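Local coordinates for protein homoaconitase large subunit (Methanocaldococcus jannaschii, PDB 4KP2) that forms the iron-sulfur subunit of a hydro-lyase that converts (R)-homocitrate to homoisocitrate by way of cis-homoaconitate in 2-oxosuberate biosynthesis, at residues A[123-128]-A[353-358]. Numbering follows the deposited sequence.
Sequences LAENYV and PASKKV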
# COMPACT_ATOMS: atom_id res chain seq x y z
N LEU A 123 -17.76 0.26 10.55
CA LEU A 123 -18.85 -0.01 11.47
C LEU A 123 -19.43 1.30 12.03
O LEU A 123 -20.63 1.40 12.27
CB LEU A 123 -18.37 -0.90 12.62
CG LEU A 123 -19.27 -2.06 13.03
CD1 LEU A 123 -19.56 -2.95 11.83
CD2 LEU A 123 -18.62 -2.87 14.14
N ALA A 124 -18.56 2.28 12.21
CA ALA A 124 -18.97 3.58 12.73
C ALA A 124 -19.59 4.44 11.64
O ALA A 124 -20.35 5.37 11.92
CB ALA A 124 -17.78 4.30 13.36
N GLU A 125 -19.26 4.13 10.39
CA GLU A 125 -19.71 4.94 9.26
C GLU A 125 -21.08 4.55 8.72
O GLU A 125 -21.68 5.31 7.97
CB GLU A 125 -18.69 4.89 8.13
CG GLU A 125 -17.49 5.80 8.32
CD GLU A 125 -16.53 5.74 7.15
OE1 GLU A 125 -16.83 5.03 6.17
OE2 GLU A 125 -15.47 6.40 7.22
N ASN A 126 -21.57 3.37 9.09
CA ASN A 126 -22.80 2.87 8.47
C ASN A 126 -23.56 1.80 9.25
O ASN A 126 -24.46 1.16 8.70
CB ASN A 126 -22.50 2.37 7.06
CG ASN A 126 -23.68 2.50 6.12
OD1 ASN A 126 -24.43 1.55 5.90
ND2 ASN A 126 -23.86 3.69 5.56
N TYR A 127 -23.22 1.59 10.52
CA TYR A 127 -23.87 0.52 11.28
C TYR A 127 -24.22 0.85 12.73
O TYR A 127 -25.39 0.81 13.11
CB TYR A 127 -23.02 -0.76 11.22
CG TYR A 127 -22.88 -1.34 9.84
CD1 TYR A 127 -23.93 -2.02 9.24
CD2 TYR A 127 -21.70 -1.21 9.12
CE1 TYR A 127 -23.81 -2.56 7.98
CE2 TYR A 127 -21.56 -1.74 7.86
CZ TYR A 127 -22.62 -2.41 7.29
OH TYR A 127 -22.50 -2.95 6.02
N VAL A 128 -23.21 1.17 13.53
CA VAL A 128 -23.38 1.33 14.97
C VAL A 128 -24.37 2.42 15.39
O VAL A 128 -24.13 3.61 15.18
CB VAL A 128 -22.04 1.59 15.68
CG1 VAL A 128 -22.26 1.79 17.17
CG2 VAL A 128 -21.08 0.44 15.43
N PRO A 353 -5.25 6.05 5.24
CA PRO A 353 -6.58 6.52 5.65
C PRO A 353 -7.39 5.40 6.27
O PRO A 353 -7.27 4.25 5.85
CB PRO A 353 -7.21 6.99 4.34
CG PRO A 353 -6.46 6.25 3.27
CD PRO A 353 -5.06 6.12 3.78
N ALA A 354 -8.21 5.72 7.27
CA ALA A 354 -8.96 4.71 8.01
C ALA A 354 -10.09 4.08 7.20
O ALA A 354 -10.57 3.00 7.53
CB ALA A 354 -9.50 5.29 9.30
N SER A 355 -10.51 4.76 6.13
CA SER A 355 -11.63 4.27 5.34
C SER A 355 -11.53 4.63 3.87
O SER A 355 -10.63 5.36 3.45
CB SER A 355 -12.95 4.80 5.91
OG SER A 355 -14.05 4.40 5.11
N LYS A 356 -12.46 4.10 3.08
CA LYS A 356 -12.56 4.41 1.66
C LYS A 356 -13.20 5.78 1.48
O LYS A 356 -12.78 6.57 0.64
CB LYS A 356 -13.39 3.34 0.95
CG LYS A 356 -13.77 3.69 -0.48
CD LYS A 356 -14.66 2.63 -1.08
CE LYS A 356 -15.20 3.05 -2.44
NZ LYS A 356 -16.08 2.01 -3.03
N LYS A 357 -14.22 6.05 2.28
CA LYS A 357 -14.91 7.33 2.25
C LYS A 357 -13.97 8.44 2.68
O LYS A 357 -13.93 9.50 2.06
CB LYS A 357 -16.14 7.30 3.17
CG LYS A 357 -16.92 8.60 3.18
CD LYS A 357 -18.08 8.54 4.16
CE LYS A 357 -19.06 7.45 3.78
NZ LYS A 357 -20.19 7.36 4.75
N VAL A 358 -13.21 8.19 3.74
CA VAL A 358 -12.22 9.14 4.23
C VAL A 358 -11.15 9.41 3.17
O VAL A 358 -10.73 10.54 2.98
CB VAL A 358 -11.55 8.63 5.52
CG1 VAL A 358 -10.44 9.58 5.96
CG2 VAL A 358 -12.59 8.47 6.63
O HOH W 1 -20.29 4.08 5.35
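E125, near the end of helix 119-126, extends its carboxylate to the start of helix 356-363 and meets S355 there. The hydroxyl of S355 sits near both carboxylate oxygens, OG being 3.2 Å from E125 OE2, but donates to E125 OE1, 3.0 Å from OG, on the syn side and 26° out of the carboxylate plane. Glutamate suits the place because its chain, fully extended beyond CG (chi2 -179°), reaches from one helix to the other. Serine suits the other end as N-cap: with OG anti to the backbone N (chi1 177°), the same oxygen accepts from the amide of K357, N to OG 3.3 Å; it also has a weak bond with E116 O.

K357 and E125 run past each other in opposite directions. Lysine fits because its aliphatic part can lie beside the carboxylate, CB 3.8 Å from E125 OE1, while NZ, 4.3 Å from that oxygen, pairs with E255; a water links NZ weakly to E125 O. V358 places a nonpolar branch, CG2, 3.6 Å from buried E125 OE2, which accepts from Q121 NE2.

The contact joins helix 119-126, between strands 111-112 and 133-136 of one parallel sheet, to helix 356-363, which follows strand 348-351 of another. With S355 and Q121 bonded to it, K357 nearby and the N-terminal turn of helix 356-363 close by, the buried carboxylate is probably stabilised as the anion.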